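PDB 3KXW: saframycin Mx1 synthetase B from Legionella pneumophila subsp. pneumophila, which belongs to the ANL superfamily of AMP-binding enzymes and is modelled with 5'-O-[(S)-(dodecanoyloxy)(hydroxy)phosphoryl]adenosine in its ligand pocket. Local coordinates for residues K4-L8 / L19-H23. Residue numbers count along the deposited sequence, not the author numbering.
Sequences KKEYL and LRALH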
loop_
_atom_site.group_PDB
_atom_site.type_symbol
_atom_site.label_atom_id
_atom_site.label_comp_id
_atom_site.label_asym_id
_atom_site.label_seq_id
_atom_site.Cartn_x
_atom_site.Cartn_y
_atom_site.Cartn_z
ATOM N N LYS A 4 22.896 -13.861 -8.766
ATOM C CA LYS A 4 23.506 -15.009 -9.446
ATOM C C LYS A 4 22.851 -15.365 -10.784
ATOM O O LYS A 4 21.628 -15.280 -10.940
ATOM C CB LYS A 4 23.580 -16.223 -8.520
ATOM C CG LYS A 4 24.553 -16.041 -7.366
ATOM C CD LYS A 4 25.984 -16.313 -7.815
ATOM C CE LYS A 4 26.995 -15.613 -6.919
ATOM N NZ LYS A 4 26.511 -15.518 -5.510
ATOM N N LYS A 5 23.669 -15.769 -11.752
ATOM C CA LYS A 5 23.180 -15.939 -13.120
ATOM C C LYS A 5 22.107 -17.007 -13.251
ATOM O O LYS A 5 21.149 -16.845 -14.004
ATOM C CB LYS A 5 24.330 -16.222 -14.094
ATOM C CG LYS A 5 25.236 -15.018 -14.336
ATOM C CD LYS A 5 24.440 -13.767 -14.744
ATOM C CE LYS A 5 23.763 -13.943 -16.103
ATOM N NZ LYS A 5 23.494 -12.633 -16.766
ATOM N N GLU A 6 22.269 -18.099 -12.518
ATOM C CA GLU A 6 21.307 -19.194 -12.564
ATOM C C GLU A 6 19.886 -18.700 -12.193
ATOM O O GLU A 6 18.881 -19.128 -12.782
ATOM C CB GLU A 6 21.794 -20.322 -11.638
ATOM C CG GLU A 6 21.441 -21.753 -12.073
ATOM C CD GLU A 6 22.282 -22.819 -11.351
ATOM O OE1 GLU A 6 23.540 -22.694 -11.359
ATOM O OE2 GLU A 6 21.695 -23.789 -10.778
ATOM N N TYR A 7 19.796 -17.773 -11.243
ATOM C CA TYR A 7 18.489 -17.216 -10.887
ATOM C C TYR A 7 17.942 -16.228 -11.934
ATOM O O TYR A 7 16.720 -16.167 -12.189
ATOM C CB TYR A 7 18.535 -16.558 -9.499
ATOM C CG TYR A 7 18.988 -17.505 -8.409
ATOM C CD1 TYR A 7 18.278 -18.669 -8.143
ATOM C CD2 TYR A 7 20.133 -17.246 -7.660
ATOM C CE1 TYR A 7 18.681 -19.543 -7.162
ATOM C CE2 TYR A 7 20.547 -18.123 -6.675
ATOM C CZ TYR A 7 19.806 -19.263 -6.427
ATOM O OH TYR A 7 20.180 -20.147 -5.453
ATOM N N LEU A 8 18.835 -15.450 -12.537
ATOM C CA LEU A 8 18.431 -14.508 -13.582
ATOM C C LEU A 8 17.816 -15.236 -14.764
ATOM O O LEU A 8 16.983 -14.682 -15.490
ATOM C CB LEU A 8 19.628 -13.664 -14.039
ATOM C CG LEU A 8 20.081 -12.604 -13.027
ATOM C CD1 LEU A 8 21.288 -11.777 -13.516
ATOM C CD2 LEU A 8 18.907 -11.699 -12.677
ATOM N N LEU A 19 14.830 -23.344 -7.171
ATOM C CA LEU A 19 16.286 -23.399 -7.263
ATOM C C LEU A 19 16.952 -22.957 -5.964
ATOM O O LEU A 19 17.905 -23.578 -5.499
ATOM C CB LEU A 19 16.787 -22.567 -8.435
ATOM C CG LEU A 19 18.274 -22.740 -8.754
ATOM C CD1 LEU A 19 18.584 -24.198 -9.066
ATOM C CD2 LEU A 19 18.680 -21.847 -9.942
ATOM N N ARG A 20 16.452 -21.882 -5.375
ATOM C CA ARG A 20 16.952 -21.480 -4.068
ATOM C C ARG A 20 16.809 -22.586 -3.027
ATOM O O ARG A 20 17.684 -22.747 -2.181
ATOM C CB ARG A 20 16.269 -20.207 -3.589
ATOM C CG ARG A 20 16.754 -18.983 -4.366
ATOM C CD ARG A 20 16.480 -17.671 -3.655
ATOM N NE ARG A 20 16.946 -16.540 -4.450
ATOM C CZ ARG A 20 18.203 -16.118 -4.545
ATOM N NH1 ARG A 20 19.200 -16.724 -3.893
ATOM N NH2 ARG A 20 18.470 -15.071 -5.312
ATOM N N ALA A 21 15.689 -23.300 -3.063
ATOM C CA ALA A 21 15.478 -24.414 -2.128
ATOM C C ALA A 21 16.469 -25.581 -2.323
ATOM O O ALA A 21 16.698 -26.369 -1.393
ATOM C CB ALA A 21 14.041 -24.897 -2.183
ATOM N N LEU A 22 17.048 -25.683 -3.518
ATOM C CA LEU A 22 18.109 -26.674 -3.765
ATOM C C LEU A 22 19.488 -26.180 -3.365
ATOM O O LEU A 22 20.290 -26.951 -2.837
ATOM C CB LEU A 22 18.151 -27.079 -5.237
ATOM C CG LEU A 22 16.887 -27.651 -5.834
ATOM C CD1 LEU A 22 17.177 -28.095 -7.242
ATOM C CD2 LEU A 22 16.367 -28.822 -4.972
ATOM N N HIS A 23 19.784 -24.910 -3.649
ATOM C CA HIS A 23 21.093 -24.341 -3.347
ATOM C C HIS A 23 21.236 -24.053 -1.858
ATOM O O HIS A 23 22.328 -24.171 -1.293
ATOM C CB HIS A 23 21.318 -23.010 -4.080
ATOM C CG HIS A 23 21.711 -23.144 -5.519
ATOM N ND1 HIS A 23 21.012 -23.919 -6.420
ATOM C CD2 HIS A 23 22.693 -22.541 -6.229
ATOM C CE1 HIS A 23 21.567 -23.818 -7.615
ATOM N NE2 HIS A 23 22.590 -22.987 -7.526
HETATM O O HOH W 1 21.584 -14.523 -5.754
#
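A tyrosine wedged among side chains of a second helix joins the short N-terminal helix 5-8 to the C-terminal end of helix 13-23, at the periphery of the chain; the centre of the contact lies about 29 Å from that of the chain. The pair illustrates how one aromatic ring can dock a short helix. The Y7 ring is layered over R20: the guanidinium lies flat on one ring face, its CZ 3.9 Å from the ring centroid with the planes at 25°, a textbook cation-pi stack. R20 NH2 also hydrogen-bonds to the backbone O of Y232, and a water accepts from the same NH2 and, weakly, from the K4 backbone N. Toward H23, Y7 presents its edge to the imidazole face, a tilted edge-to-face pair with centroids 5.5 Å apart and planes at 55°. L19 supplies the apolar part, its CG 3.6 Å from Y7 CE1. Farther out, E6 OE2 lies 3.2 Å from H23 CE1, while E6 CG packs 3.5 Å from L19 CD2. With no direct hydrogen bond between these two segments, the contact is made by aromatic, cation-pi and apolar packing, with the E6 carboxylate close to the edge of H23 and a water bridge whose link to K4 N is weak.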